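Local structure of D-hydantoinase (Ralstonia pickettii, 1NFG) at residues 138-143 against 172-177; 294-299 against 353-358. The protein probably catalyses the stereospecific hydrolysis of the cyclic amide bond of D-hydantoin derivatives, using two zinc ions per subunit. One frame throughout, in Å; residues are numbered along the deposited sequence.

Contact 1: 138-143 against 172-177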
loop_
_atom_site.group_PDB
_atom_site.type_symbol
_atom_site.label_atom_id
_atom_site.label_comp_id
_atom_site.label_asym_id
_atom_site.label_seq_id
_atom_site.Cartn_x
_atom_site.Cartn_y
_atom_site.Cartn_z
ATOM N N VAL A 138 -21.462 -25.033 -22.880
ATOM C CA VAL A 138 -22.885 -25.313 -23.030
ATOM C C VAL A 138 -23.796 -24.720 -21.957
ATOM O O VAL A 138 -24.783 -24.068 -22.279
ATOM C CB VAL A 138 -23.126 -26.843 -23.082
ATOM C CG1 VAL A 138 -24.616 -27.141 -23.151
ATOM C CG2 VAL A 138 -22.403 -27.438 -24.280
ATOM N N LEU A 139 -23.473 -24.953 -20.688
ATOM C CA LEU A 139 -24.288 -24.446 -19.585
ATOM C C LEU A 139 -24.768 -23.001 -19.721
ATOM O O LEU A 139 -25.921 -22.698 -19.406
ATOM C CB LEU A 139 -23.548 -24.618 -18.253
ATOM C CG LEU A 139 -23.945 -25.868 -17.458
ATOM C CD1 LEU A 139 -23.645 -27.107 -18.276
ATOM C CD2 LEU A 139 -23.198 -25.909 -16.140
ATOM N N PRO A 140 -23.892 -22.088 -20.179
ATOM C CA PRO A 140 -24.303 -20.689 -20.331
ATOM C C PRO A 140 -25.624 -20.529 -21.070
ATOM O O PRO A 140 -26.513 -19.829 -20.596
ATOM C CB PRO A 140 -23.132 -20.071 -21.079
ATOM C CG PRO A 140 -21.975 -20.792 -20.477
ATOM C CD PRO A 140 -22.452 -22.236 -20.460
ATOM N N ASP A 141 -25.759 -21.186 -22.218
ATOM C CA ASP A 141 -26.995 -21.091 -22.994
ATOM C C ASP A 141 -28.216 -21.693 -22.303
ATOM O O ASP A 141 -29.340 -21.528 -22.769
ATOM C CB ASP A 141 -26.817 -21.725 -24.372
ATOM C CG ASP A 141 -25.897 -20.915 -25.263
ATOM O OD1 ASP A 141 -25.941 -19.662 -25.187
ATOM O OD2 ASP A 141 -25.140 -21.527 -26.049
ATOM N N LEU A 142 -27.998 -22.395 -21.197
ATOM C CA LEU A 142 -29.101 -22.976 -20.450
ATOM C C LEU A 142 -29.519 -21.980 -19.372
ATOM O O LEU A 142 -30.509 -22.188 -18.668
ATOM C CB LEU A 142 -28.668 -24.276 -19.778
ATOM C CG LEU A 142 -28.100 -25.369 -20.684
ATOM C CD1 LEU A 142 -27.746 -26.582 -19.828
ATOM C CD2 LEU A 142 -29.114 -25.732 -21.767
ATOM N N GLY A 143 -28.743 -20.904 -19.241
ATOM C CA GLY A 143 -29.032 -19.899 -18.236
ATOM C C GLY A 143 -28.157 -20.017 -16.997
ATOM O O GLY A 143 -28.463 -19.426 -15.962
ATOM N N VAL A 172 -14.381 -16.559 -20.192
ATOM C CA VAL A 172 -14.189 -15.438 -21.100
ATOM C C VAL A 172 -14.780 -15.749 -22.468
ATOM O O VAL A 172 -15.373 -14.885 -23.110
ATOM C CB VAL A 172 -12.691 -15.088 -21.267
ATOM C CG1 VAL A 172 -12.489 -14.196 -22.477
ATOM C CG2 VAL A 172 -12.187 -14.378 -20.031
ATOM N N LYS A 173 -14.623 -16.988 -22.914
ATOM C CA LYS A 173 -15.139 -17.379 -24.219
ATOM C C LYS A 173 -16.658 -17.481 -24.263
ATOM O O LYS A 173 -17.269 -17.164 -25.279
ATOM C CB LYS A 173 -14.497 -18.699 -24.658
ATOM C CG LYS A 173 -13.005 -18.536 -24.918
ATOM C CD LYS A 173 -12.281 -19.840 -25.228
ATOM C CE LYS A 173 -10.803 -19.552 -25.506
ATOM N NZ LYS A 173 -10.015 -20.762 -25.860
ATOM N N THR A 174 -17.265 -17.893 -23.156
ATOM C CA THR A 174 -18.712 -18.044 -23.091
ATOM C C THR A 174 -19.403 -16.866 -22.423
ATOM O O THR A 174 -20.607 -16.906 -22.174
ATOM C CB THR A 174 -19.085 -19.294 -22.301
ATOM O OG1 THR A 174 -18.690 -19.118 -20.935
ATOM C CG2 THR A 174 -18.386 -20.514 -22.877
ATOM N N GLY A 175 -18.637 -15.824 -22.119
ATOM C CA GLY A 175 -19.205 -14.662 -21.464
ATOM C C GLY A 175 -19.769 -15.006 -20.100
ATOM O O GLY A 175 -20.869 -14.587 -19.754
ATOM N N SER A 176 -19.024 -15.782 -19.321
ATOM C CA SER A 176 -19.477 -16.165 -17.990
ATOM C C SER A 176 -18.601 -15.543 -16.917
ATOM O O SER A 176 -17.574 -14.934 -17.216
ATOM C CB SER A 176 -19.473 -17.685 -17.842
ATOM O OG SER A 176 -20.411 -18.269 -18.726
ATOM N N LEU A 177 -19.011 -15.707 -15.665
ATOM C CA LEU A 177 -18.269 -15.155 -14.545
ATOM C C LEU A 177 -17.775 -16.245 -13.596
ATOM O O LEU A 177 -18.562 -17.038 -13.081
ATOM C CB LEU A 177 -19.150 -14.173 -13.765
ATOM C CG LEU A 177 -18.536 -13.573 -12.498
ATOM C CD1 LEU A 177 -17.441 -12.605 -12.884
ATOM C CD2 LEU A 177 -19.605 -12.878 -11.681
#

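Contact 2: 294-299 against 353-358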
loop_
_atom_site.group_PDB
_atom_site.type_symbol
_atom_site.label_atom_id
_atom_site.label_comp_id
_atom_site.label_asym_id
_atom_site.label_seq_id
_atom_site.Cartn_x
_atom_site.Cartn_y
_atom_site.Cartn_z
ATOM N N ASP A 294 -12.727 -6.139 11.775
ATOM C CA ASP A 294 -13.028 -6.550 10.414
ATOM C C ASP A 294 -14.472 -6.146 10.096
ATOM O O ASP A 294 -14.803 -5.849 8.947
ATOM C CB ASP A 294 -12.817 -8.058 10.258
ATOM C CG ASP A 294 -11.359 -8.469 10.467
ATOM O OD1 ASP A 294 -10.524 -8.207 9.572
ATOM O OD2 ASP A 294 -11.048 -9.046 11.537
ATOM N N HIS A 295 -15.325 -6.117 11.119
ATOM C CA HIS A 295 -16.713 -5.703 10.923
ATOM C C HIS A 295 -16.723 -4.253 10.436
ATOM O O HIS A 295 -17.445 -3.904 9.499
ATOM C CB HIS A 295 -17.506 -5.766 12.230
ATOM C CG HIS A 295 -17.697 -7.147 12.770
ATOM N ND1 HIS A 295 -18.203 -7.382 14.031
ATOM C CD2 HIS A 295 -17.451 -8.364 12.231
ATOM C CE1 HIS A 295 -18.255 -8.684 14.247
ATOM N NE2 HIS A 295 -17.805 -9.303 13.171
ATOM N N ASP A 296 -15.925 -3.403 11.082
ATOM C CA ASP A 296 -15.875 -1.999 10.694
ATOM C C ASP A 296 -15.328 -1.878 9.286
ATOM O O ASP A 296 -15.862 -1.137 8.463
ATOM C CB ASP A 296 -14.997 -1.194 11.649
ATOM C CG ASP A 296 -15.413 -1.347 13.093
ATOM O OD1 ASP A 296 -16.630 -1.484 13.362
ATOM O OD2 ASP A 296 -14.516 -1.318 13.962
ATOM N N VAL A 297 -14.257 -2.610 9.013
ATOM C CA VAL A 297 -13.654 -2.578 7.695
ATOM C C VAL A 297 -14.686 -2.906 6.626
ATOM O O VAL A 297 -14.820 -2.180 5.641
ATOM C CB VAL A 297 -12.484 -3.587 7.602
ATOM C CG1 VAL A 297 -12.109 -3.832 6.150
ATOM C CG2 VAL A 297 -11.288 -3.048 8.360
ATOM N N LEU A 298 -15.415 -4.001 6.834
ATOM C CA LEU A 298 -16.428 -4.453 5.885
ATOM C C LEU A 298 -17.585 -3.459 5.740
ATOM O O LEU A 298 -17.980 -3.115 4.616
ATOM C CB LEU A 298 -16.953 -5.836 6.300
ATOM C CG LEU A 298 -15.931 -6.980 6.222
ATOM C CD1 LEU A 298 -16.508 -8.229 6.864
ATOM C CD2 LEU A 298 -15.535 -7.238 4.767
ATOM N N TRP A 299 -18.132 -3.001 6.863
ATOM C CA TRP A 299 -19.213 -2.028 6.801
ATOM C C TRP A 299 -18.749 -0.770 6.065
ATOM O O TRP A 299 -19.503 -0.219 5.266
ATOM C CB TRP A 299 -19.702 -1.654 8.200
ATOM C CG TRP A 299 -20.684 -2.637 8.817
ATOM C CD1 TRP A 299 -20.492 -3.388 9.945
ATOM C CD2 TRP A 299 -22.027 -2.911 8.380
ATOM N NE1 TRP A 299 -21.631 -4.102 10.239
ATOM C CE2 TRP A 299 -22.588 -3.827 9.296
ATOM C CE3 TRP A 299 -22.811 -2.465 7.307
ATOM C CZ2 TRP A 299 -23.897 -4.308 9.173
ATOM C CZ3 TRP A 299 -24.117 -2.946 7.185
ATOM C CH2 TRP A 299 -24.642 -3.855 8.113
ATOM N N GLU A 353 -28.294 1.939 12.146
ATOM C CA GLU A 353 -27.145 2.495 12.833
ATOM C C GLU A 353 -26.263 3.390 11.989
ATOM O O GLU A 353 -25.100 3.614 12.323
ATOM C CB GLU A 353 -26.332 1.364 13.420
ATOM C CG GLU A 353 -27.171 0.495 14.295
ATOM C CD GLU A 353 -26.417 -0.703 14.786
ATOM O OE1 GLU A 353 -25.911 -1.470 13.936
ATOM O OE2 GLU A 353 -26.329 -0.880 16.022
ATOM N N GLY A 354 -26.816 3.905 10.898
ATOM C CA GLY A 354 -26.057 4.794 10.040
ATOM C C GLY A 354 -24.872 4.172 9.334
ATOM O O GLY A 354 -24.165 4.855 8.593
ATOM N N ARG A 355 -24.647 2.881 9.561
ATOM C CA ARG A 355 -23.547 2.169 8.922
ATOM C C ARG A 355 -23.730 2.215 7.406
ATOM O O ARG A 355 -22.776 2.409 6.650
ATOM C CB ARG A 355 -23.534 0.713 9.394
ATOM C CG ARG A 355 -22.833 0.457 10.720
ATOM C CD ARG A 355 -21.343 0.203 10.469
ATOM N NE ARG A 355 -20.594 -0.267 11.637
ATOM C CZ ARG A 355 -21.075 -1.090 12.567
ATOM N NH1 ARG A 355 -22.325 -1.543 12.490
ATOM N NH2 ARG A 355 -20.294 -1.478 13.569
ATOM N N ILE A 356 -24.975 2.057 6.970
ATOM C CA ILE A 356 -25.296 2.040 5.550
ATOM C C ILE A 356 -26.600 2.817 5.337
ATOM O O ILE A 356 -27.414 2.924 6.258
ATOM C CB ILE A 356 -25.407 0.544 5.064
ATOM C CG1 ILE A 356 -25.021 0.462 3.606
ATOM C CG2 ILE A 356 -26.796 -0.040 5.294
ATOM C CD1 ILE A 356 -23.548 0.700 3.398
ATOM N N SER A 357 -26.808 3.377 4.148
ATOM C CA SER A 357 -28.038 4.138 3.915
ATOM C C SER A 357 -29.236 3.247 3.578
ATOM O O SER A 357 -29.075 2.074 3.250
ATOM C CB SER A 357 -27.837 5.159 2.793
ATOM O OG SER A 357 -27.998 4.574 1.515
ATOM N N LEU A 358 -30.437 3.816 3.654
ATOM C CA LEU A 358 -31.665 3.082 3.357
ATOM C C LEU A 358 -31.653 2.635 1.904
ATOM O O LEU A 358 -32.061 1.527 1.557
ATOM C CB LEU A 358 -32.879 3.975 3.586
ATOM C CG LEU A 358 -34.242 3.363 3.257
ATOM C CD1 LEU A 358 -34.602 2.302 4.293
ATOM C CD2 LEU A 358 -35.290 4.460 3.242
#

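Contact 1: 138-143 against 172-177
T174, in the last turn of helix 161-174, meets the ring of P140, which sits in the turn 139-142. Its hydroxyl side does the touching: both CB and OG1 of T174 lie 3.7 Å from P140 CG, so the threonine reaches the pyrrolidine through the start of its side chain and its polar branch. With chi1 at 66°, OG1 sits between the backbone N and the carbonyl carbon. From there it also hydrogen-bonds back to the carbonyl O of K170, one turn earlier in the helix. G175 then takes a positive phi of 62°, and the chain leaves the helix there. S176 reaches the same proline: its OG stands 3.4 Å from P140 CG and 4.0 Å from P140 CB. The two hydroxyls join directly, T174 OG1 to S176 OG at 2.9 Å. S176 also touches F147, and at L177 the backbone bonds with T145 and F147 as the chain enters strand 178-180 of the TIM barrel. Across from them, the turn that presents P140 is held by backbone bonds from L142 N to L139 O and from G143 N to P140 O, both 2.8 Å. The contact between the segments is thus an apolar ring against a linked pair of buried hydroxyls. Proline carbons can offer those hydroxyls only van der Waals contact; T174 OG1 has two hydrogen-bond partners, the K170 carbonyl and S176 OG, and S176 OG is tied to T174 OG1, all on their own side of the contact.

Contact 2: 294-299 against 353-358
R355 lays its guanidinium flat over W299, the planes only 2° apart and the group centres 4.0 Å apart. This is an offset cation-pi stack: CZ stands to one side of the normal through the five-membered ring, and the group overlaps the CD1 and NE1 side of the indole. W299 NE1 and R355 NH1 are 3.5 Å apart, but both are donors, so this is stacking and not a bond. Nearer the backbone, R355 CD makes a CH-pi contact over the same five-membered ring, 3.4 Å from W299 CG. The bend at chi2 (-88°) carries the chain across the indole face, from CB near CE3 to CZ over CD1. These residues join helix 292-303, in the outer layer of the TIM barrel, to the loop linking helices 343-352 and 358-372; S357 caps the second of these, its OG bonded to Q360 N. The ionic part is looser. D296 OD1 comes up to the guanidinium edge, near its plane, in a long salt bridge of 3.7 Å to R355 NH2, with the carboxylate turned 32° from the guanidinium. E353 OE1 adds an equally loose one, 3.9 Å from R355 NH1, giving the arginine an acidic partner from each segment. Apolar packing comes from I356, whose CB lies 4.3 Å from W299 CZ3, approaching the ring obliquely, while its side chain also touches L302, R303 and V351.

Overall arrangement
From the N terminus, contact 1 comes first: the loop after helix 130-135 is met again when helix 161-174 ends, closing a loop of 28 residues. Contact 2 opens only after that, with helix 292-303, and closes at residues 353-358, across 53 residues that include strand 310-311 and helix 343-352. The two therefore follow in series, neither nested nor crossed. The centres of contact 1 and contact 2 are about 34 Å apart. Their nearest atoms are about 18 Å apart, so they do not touch. Contact 1 ties a helix end, just before strand 178-180 of the barrel, to an earlier loop; contact 2 joins a helix of the outer layer to an interhelical loop. Both lie away from the zinc site.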